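Local coordinates for protein esterase (Staphylococcus aureus subsp. aureus USA300_TCH1516, PDB 3D7R) that is a putative esterase of the alpha/beta hydrolase fold, which probably hydrolyses ester bonds, at residues H270-K274 with E288-Y292; I202-T206 with I246-N250. All coordinates share one frame; numbering follows the deposited sequence.

Interaction 1: residues H270-K274 with E288-Y292; sequences HPDMK and EFYDY
Phe289 is the central residue here: its ring reaches from strand 287-292 to the first turn of helix 270-282, with Lys274 at its edge and Met273, present as selenomethionine, meeting it obliquely. Helix and strand are successive elements of a beta-alpha-beta unit at the margin of the alpha/beta hydrolase sheet, and the two short segments run nearly antiparallel, their axes 11.1 Å apart. The tight part faces inward. Phe289 CG stands anti to the backbone N (chi1 -178°), which carries CZ to 3.9 Å from Met273 CB. The selenium of Met273, carried toward the ring along an extended chi2, makes an oblique Met-aromatic contact, SE lying 5.0 Å from the Phe289 ring centroid; Met261 of strand 259-264 packs on both residues. Toward solvent the contact becomes polar, and is loose at the Lys274 end. Lys274 CD touches the ring edge, in its plane, at 3.6 Å from Phe289 CE2, but Lys274 NZ stops 4.4 Å from Asp291 OD2, beyond a salt bridge, and one water spans the gap by accepting from NZ and donating to OD2. The same OD2 takes the nearly straight (173°) bond from His270 NE2, 2.7 Å long, in the imidazole plane and on the syn side of the carboxylate, though 20° out of its plane.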
ATOM      1  N   HIS A 270     -14.633  -0.207  -0.031  1.00  9.91           N
ATOM      2  CA  HIS A 270     -15.190   0.920   0.716  1.00 10.75           C
ATOM      3  C   HIS A 270     -15.960   0.507   1.991  1.00 10.33           C
ATOM      4  O   HIS A 270     -15.740   1.117   3.042  1.00 10.53           O
ATOM      5  CB  HIS A 270     -15.971   1.892  -0.186  1.00 10.34           C
ATOM      6  CG  HIS A 270     -16.471   3.106   0.536  1.00 12.87           C
ATOM      7  ND1 HIS A 270     -17.698   3.143   1.170  1.00 14.11           N
ATOM      8  CD2 HIS A 270     -15.905   4.320   0.745  1.00 14.44           C
ATOM      9  CE1 HIS A 270     -17.867   4.329   1.729  1.00 13.32           C
ATOM     10  NE2 HIS A 270     -16.794   5.061   1.482  1.00 14.13           N
ATOM     11  N   PRO A 271     -16.864  -0.501   1.916  1.00 10.02           N
ATOM     12  CA  PRO A 271     -17.448  -0.990   3.176  1.00  9.95           C
ATOM     13  C   PRO A 271     -16.432  -1.386   4.248  1.00 10.03           C
ATOM     14  O   PRO A 271     -16.636  -1.040   5.412  1.00 10.00           O
ATOM     15  CB  PRO A 271     -18.253  -2.212   2.739  1.00 10.05           C
ATOM     16  CG  PRO A 271     -18.699  -1.845   1.345  1.00 10.36           C
ATOM     17  CD  PRO A 271     -17.459  -1.201   0.756  1.00 10.32           C
ATOM     18  N   ASP A 272     -15.360  -2.092   3.868  1.00  9.06           N
ATOM     19  CA  ASP A 272     -14.285  -2.435   4.806  1.00  9.30           C
ATOM     20  C   ASP A 272     -13.568  -1.230   5.395  1.00  8.74           C
ATOM     21  O   ASP A 272     -13.224  -1.226   6.578  1.00  8.71           O
ATOM     22  CB  ASP A 272     -13.300  -3.439   4.181  1.00  9.24           C
ATOM     23  CG  ASP A 272     -13.935  -4.819   3.991  1.00 11.87           C
ATOM     24  OD1 ASP A 272     -14.684  -5.252   4.924  1.00 13.19           O
ATOM     25  OD2 ASP A 272     -13.726  -5.452   2.914  1.00 12.09           O
HETATM   26  N   MSE A 273     -13.338  -0.201   4.586  1.00  7.91           N
HETATM   27  CA  MSE A 273     -12.739   1.024   5.121  1.00  8.30           C
HETATM   28  C   MSE A 273     -13.656   1.702   6.134  1.00  8.03           C
HETATM   29  O   MSE A 273     -13.184   2.183   7.170  1.00  8.02           O
HETATM   30  CB  MSE A 273     -12.341   2.011   4.003  1.00  8.46           C
HETATM   31  CG  MSE A 273     -11.252   1.464   3.075  1.00  9.54           C
HETATM   32 SE   MSE A 273     -10.732   2.852   1.810  0.75 14.17          SE
HETATM   33  CE  MSE A 273     -12.215   2.747   0.563  1.00 15.17           C
ATOM     34  N   LYS A 274     -14.953   1.748   5.842  1.00  7.70           N
ATOM     35  CA  LYS A 274     -15.907   2.337   6.790  1.00  8.75           C
ATOM     36  C   LYS A 274     -15.994   1.504   8.065  1.00  8.76           C
ATOM     37  O   LYS A 274     -16.091   2.056   9.162  1.00  9.29           O
ATOM     38  CB  LYS A 274     -17.305   2.494   6.166  1.00  9.08           C
ATOM     39  CG  LYS A 274     -17.394   3.530   5.011  1.00 12.24           C
ATOM     40  CD  LYS A 274     -17.150   4.966   5.481  1.00 17.59           C
ATOM     41  CE  LYS A 274     -18.440   5.663   5.866  1.00 22.72           C
ATOM     42  NZ  LYS A 274     -18.134   7.006   6.450  1.00 26.10           N
ATOM     43  N   GLU A 288      -8.151   9.687  10.643  1.00 12.04           N
ATOM     44  CA  GLU A 288      -8.746  10.629   9.694  1.00 12.43           C
ATOM     45  C   GLU A 288      -9.048   9.834   8.444  1.00 12.37           C
ATOM     46  O   GLU A 288      -8.157   9.183   7.904  1.00 12.26           O
ATOM     47  CB  GLU A 288      -7.783  11.786   9.356  1.00 13.68           C
ATOM     48  CG  GLU A 288      -7.763  12.921  10.370  1.00 15.05           C
ATOM     49  CD  GLU A 288      -6.616  13.895  10.157  1.00 18.91           C
ATOM     50  OE1 GLU A 288      -6.134  14.063   9.008  1.00 18.58           O
ATOM     51  OE2 GLU A 288      -6.191  14.498  11.159  1.00 20.76           O
ATOM     52  N   PHE A 289     -10.300   9.842   7.998  1.00 11.16           N
ATOM     53  CA  PHE A 289     -10.641   9.179   6.756  1.00 10.91           C
ATOM     54  C   PHE A 289     -11.041  10.255   5.740  1.00 10.94           C
ATOM     55  O   PHE A 289     -12.009  10.996   5.933  1.00 10.01           O
ATOM     56  CB  PHE A 289     -11.738   8.127   7.001  1.00 11.45           C
ATOM     57  CG  PHE A 289     -12.141   7.330   5.782  1.00 11.12           C
ATOM     58  CD1 PHE A 289     -11.309   7.224   4.661  1.00 12.42           C
ATOM     59  CD2 PHE A 289     -13.352   6.649   5.775  1.00 11.87           C
ATOM     60  CE1 PHE A 289     -11.691   6.484   3.543  1.00 11.42           C
ATOM     61  CE2 PHE A 289     -13.755   5.886   4.658  1.00 11.15           C
ATOM     62  CZ  PHE A 289     -12.923   5.815   3.540  1.00 12.00           C
ATOM     63  N   TYR A 290     -10.244  10.373   4.689  1.00 10.18           N
ATOM     64  CA  TYR A 290     -10.561  11.259   3.588  1.00 10.78           C
ATOM     65  C   TYR A 290     -11.252  10.404   2.525  1.00 10.53           C
ATOM     66  O   TYR A 290     -10.614   9.630   1.831  1.00 10.13           O
ATOM     67  CB  TYR A 290      -9.284  11.910   3.050  1.00 11.01           C
ATOM     68  CG  TYR A 290      -8.550  12.785   4.056  1.00 11.92           C
ATOM     69  CD1 TYR A 290      -8.829  14.157   4.145  1.00 15.14           C
ATOM     70  CD2 TYR A 290      -7.593  12.248   4.922  1.00 12.19           C
ATOM     71  CE1 TYR A 290      -8.149  14.980   5.049  1.00 15.11           C
ATOM     72  CE2 TYR A 290      -6.904  13.067   5.842  1.00 14.04           C
ATOM     73  CZ  TYR A 290      -7.193  14.429   5.890  1.00 15.16           C
ATOM     74  OH  TYR A 290      -6.544  15.252   6.781  1.00 15.81           O
ATOM     75  N   ASP A 291     -12.567  10.531   2.448  1.00 10.35           N
ATOM     76  CA  ASP A 291     -13.402   9.635   1.646  1.00 10.87           C
ATOM     77  C   ASP A 291     -13.899  10.404   0.427  1.00 11.02           C
ATOM     78  O   ASP A 291     -14.632  11.388   0.563  1.00 11.28           O
ATOM     79  CB  ASP A 291     -14.584   9.160   2.484  1.00 11.09           C
ATOM     80  CG  ASP A 291     -15.381   8.031   1.824  1.00 12.33           C
ATOM     81  OD1 ASP A 291     -15.064   7.629   0.681  1.00 13.66           O
ATOM     82  OD2 ASP A 291     -16.322   7.526   2.484  1.00 13.43           O
ATOM     83  N   TYR A 292     -13.479   9.957  -0.758  1.00 10.99           N
ATOM     84  CA  TYR A 292     -13.822  10.625  -2.025  1.00 11.39           C
ATOM     85  C   TYR A 292     -14.945   9.867  -2.743  1.00 11.28           C
ATOM     86  O   TYR A 292     -14.699   8.871  -3.393  1.00 12.13           O
ATOM     87  CB  TYR A 292     -12.584  10.689  -2.917  1.00 10.73           C
ATOM     88  CG  TYR A 292     -11.546  11.704  -2.488  1.00 11.29           C
ATOM     89  CD1 TYR A 292     -11.269  12.806  -3.297  1.00 12.16           C
ATOM     90  CD2 TYR A 292     -10.824  11.557  -1.295  1.00 10.91           C
ATOM     91  CE1 TYR A 292     -10.316  13.746  -2.930  1.00 13.13           C
ATOM     92  CE2 TYR A 292      -9.853  12.514  -0.914  1.00 10.94           C
ATOM     93  CZ  TYR A 292      -9.620  13.600  -1.748  1.00 11.24           C
ATOM     94  OH  TYR A 292      -8.668  14.543  -1.433  1.00 12.04           O
TER
HETATM   95  O   HOH W   1     -16.854   8.782   4.926  1.00 20.10           O

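Interaction 2: residues I202-T206 with I246-N250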
ATOM      1  N   ILE A 202      -6.640  -2.710   1.048  1.00  9.17           N
ATOM      2  CA  ILE A 202      -7.499  -3.887   0.927  1.00  9.46           C
ATOM      3  C   ILE A 202      -7.498  -4.561   2.307  1.00  9.65           C
ATOM      4  O   ILE A 202      -6.715  -5.480   2.574  1.00 10.00           O
ATOM      5  CB  ILE A 202      -7.010  -4.844  -0.209  1.00  9.69           C
ATOM      6  CG1 ILE A 202      -7.015  -4.138  -1.568  1.00  9.86           C
ATOM      7  CG2 ILE A 202      -7.887  -6.104  -0.280  1.00  8.82           C
ATOM      8  CD1 ILE A 202      -6.223  -4.929  -2.647  1.00 14.00           C
ATOM      9  N   LEU A 203      -8.352  -4.055   3.195  1.00  9.27           N
ATOM     10  CA  LEU A 203      -8.345  -4.451   4.600  1.00  9.70           C
ATOM     11  C   LEU A 203      -8.773  -5.891   4.891  1.00  9.79           C
ATOM     12  O   LEU A 203      -8.352  -6.482   5.892  1.00  9.22           O
ATOM     13  CB  LEU A 203      -9.173  -3.456   5.420  1.00  9.84           C
ATOM     14  CG  LEU A 203      -8.553  -2.043   5.374  1.00 10.45           C
ATOM     15  CD1 LEU A 203      -9.531  -0.973   5.825  1.00 10.50           C
ATOM     16  CD2 LEU A 203      -7.261  -1.976   6.188  1.00 10.66           C
ATOM     17  N   ASP A 204      -9.614  -6.447   4.019  1.00 10.11           N
ATOM     18  CA  ASP A 204     -10.100  -7.811   4.165  1.00 10.97           C
ATOM     19  C   ASP A 204      -9.861  -8.480   2.816  1.00 10.75           C
ATOM     20  O   ASP A 204     -10.507  -8.113   1.836  1.00 11.22           O
ATOM     21  CB  ASP A 204     -11.594  -7.771   4.537  1.00 11.34           C
ATOM     22  CG  ASP A 204     -12.246  -9.157   4.629  1.00 12.82           C
ATOM     23  OD1 ASP A 204     -11.588 -10.187   4.369  1.00 13.37           O
ATOM     24  OD2 ASP A 204     -13.454  -9.197   4.951  1.00 15.25           O
ATOM     25  N   ALA A 205      -8.923  -9.429   2.758  1.00 10.51           N
ATOM     26  CA  ALA A 205      -8.546 -10.064   1.492  1.00 11.15           C
ATOM     27  C   ALA A 205      -9.628 -10.971   0.890  1.00 11.24           C
ATOM     28  O   ALA A 205      -9.535 -11.357  -0.277  1.00 11.16           O
ATOM     29  CB  ALA A 205      -7.242 -10.848   1.641  1.00 10.57           C
ATOM     30  N   THR A 206     -10.629 -11.342   1.687  1.00 11.61           N
ATOM     31  CA  THR A 206     -11.718 -12.190   1.188  1.00 12.10           C
ATOM     32  C   THR A 206     -12.708 -11.397   0.342  1.00 12.25           C
ATOM     33  O   THR A 206     -13.377 -11.973  -0.529  1.00 12.02           O
ATOM     34  CB  THR A 206     -12.530 -12.842   2.317  1.00 12.72           C
ATOM     35  OG1 THR A 206     -13.199 -11.821   3.065  1.00 12.79           O
ATOM     36  CG2 THR A 206     -11.635 -13.650   3.250  1.00 12.53           C
ATOM     37  N   ILE A 246      -2.967 -11.254   7.068  1.00  9.93           N
ATOM     38  CA  ILE A 246      -3.398 -11.120   5.665  1.00  9.82           C
ATOM     39  C   ILE A 246      -4.524 -10.084   5.522  1.00  9.81           C
ATOM     40  O   ILE A 246      -4.515  -9.270   4.600  1.00 10.40           O
ATOM     41  CB  ILE A 246      -3.890 -12.476   5.122  1.00  9.98           C
ATOM     42  CG1 ILE A 246      -2.729 -13.485   5.138  1.00  9.43           C
ATOM     43  CG2 ILE A 246      -4.462 -12.313   3.697  1.00 10.28           C
ATOM     44  CD1 ILE A 246      -3.161 -14.902   4.979  1.00 11.91           C
ATOM     45  N   SER A 247      -5.481 -10.135   6.446  1.00  8.75           N
ATOM     46  CA  SER A 247      -6.610  -9.228   6.492  1.00  8.96           C
ATOM     47  C   SER A 247      -6.531  -8.454   7.813  1.00  8.72           C
ATOM     48  O   SER A 247      -7.138  -8.867   8.802  1.00  7.62           O
ATOM     49  CB  SER A 247      -7.913 -10.026   6.403  1.00  8.94           C
ATOM     50  OG  SER A 247      -8.057 -10.608   5.118  1.00  9.62           O
ATOM     51  N   PRO A 248      -5.750  -7.354   7.837  1.00  8.48           N
ATOM     52  CA  PRO A 248      -5.464  -6.587   9.046  1.00  8.85           C
ATOM     53  C   PRO A 248      -6.690  -5.901   9.687  1.00  9.29           C
ATOM     54  O   PRO A 248      -6.610  -5.422  10.834  1.00  9.31           O
ATOM     55  CB  PRO A 248      -4.428  -5.562   8.564  1.00  8.62           C
ATOM     56  CG  PRO A 248      -4.706  -5.402   7.121  1.00  8.22           C
ATOM     57  CD  PRO A 248      -5.057  -6.780   6.666  1.00  8.87           C
ATOM     58  N   ILE A 249      -7.828  -5.907   8.991  1.00  9.59           N
ATOM     59  CA  ILE A 249      -9.089  -5.487   9.630  1.00 10.05           C
ATOM     60  C   ILE A 249      -9.346  -6.335  10.907  1.00 10.77           C
ATOM     61  O   ILE A 249     -10.018  -5.875  11.848  1.00  9.79           O
ATOM     62  CB  ILE A 249     -10.293  -5.603   8.663  1.00 10.21           C
ATOM     63  CG1 ILE A 249     -11.489  -4.784   9.185  1.00 11.34           C
ATOM     64  CG2 ILE A 249     -10.624  -7.108   8.372  1.00  9.79           C
ATOM     65  CD1 ILE A 249     -12.511  -4.413   8.088  1.00 14.53           C
ATOM     66  N   ASN A 250      -8.791  -7.553  10.919  1.00 10.93           N
ATOM     67  CA  ASN A 250      -8.931  -8.482  12.042  1.00 12.02           C
ATOM     68  C   ASN A 250      -7.786  -8.356  13.061  1.00 11.71           C
ATOM     69  O   ASN A 250      -7.771  -9.086  14.060  1.00 12.38           O
ATOM     70  CB  ASN A 250      -8.961  -9.930  11.529  1.00 12.49           C
ATOM     71  CG  ASN A 250     -10.183 -10.236  10.677  1.00 15.01           C
ATOM     72  OD1 ASN A 250     -11.283  -9.697  10.915  1.00 15.60           O
ATOM     73  ND2 ASN A 250     -10.002 -11.115   9.673  1.00 13.55           N
TER
HETATM   74  O   HOH W   2      -5.691  -8.011   2.431  1.00 14.27           O
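Ile249 lays its CB and CG2 against the backbone at Leu203, its CB 4.0 Å from Leu203 CB, while CG2 also borders the Leu203 carbonyl oxygen and the CB of Asp204. With CG1 anti to the backbone N (chi1 -163°), CG2 is left between N and the carbonyl carbon, facing Leu203 O and Asp204 CB. The backbone joins in: Ile249 N donates to Leu203 O at 3.2 Å (163° at the hydrogen), approaching tilted from the carbonyl plane. The Pro248 ring, bordering the same oxygen, packs onward against Leu179 of helix 173-187. In alpha/beta hydrolase terms, the two segments lie where the chain leaves strand 195-199 and where it returns toward strand 259-264, at the base of a helical excursion that is probably the cap region. Ser247 OG makes the second direct link, accepting from Ala205 N at 2.8 Å with an angle of 162°; since it also bonds Leu241 O, two partners hold this buried hydroxyl. Beside it the Ala205 methyl rests 3.8 Å from Ile246 CG2, with Met232 of helix 225-236 against both residues. A water donates to Ile202 O and Ile246 O, bridging the segments a third time. Asp204 shapes its own segment with an Asx turn: its OD1 receives Thr206 N at 3.1 Å and Thr206 OG1 at 2.6 Å, both from the same face of the carboxylate.

Overall arrangement
From the N terminus, the chain builds most of the sheet before leaving strand 195-199 and passing through 202-206. Interaction 2 then closes a 39-residue excursion containing helices 214-219 and 225-236, bringing 246-250 back beside its start. After strand 259-264 comes the shorter loop of interaction 1, which spans 13 residues, mostly the rest of helix 270-282, before strand 287-292 completes the edge of the sheet. The two closures follow in series, neither nested nor crossing. They meet nonetheless, at the start of helix 270-282: Asp272 O lies 3.6 Å from Ile249 CD1, and Met273 CA lies 3.8 Å from Leu203 CD1. That turn therefore connects the base of the excursion with the outermost strand.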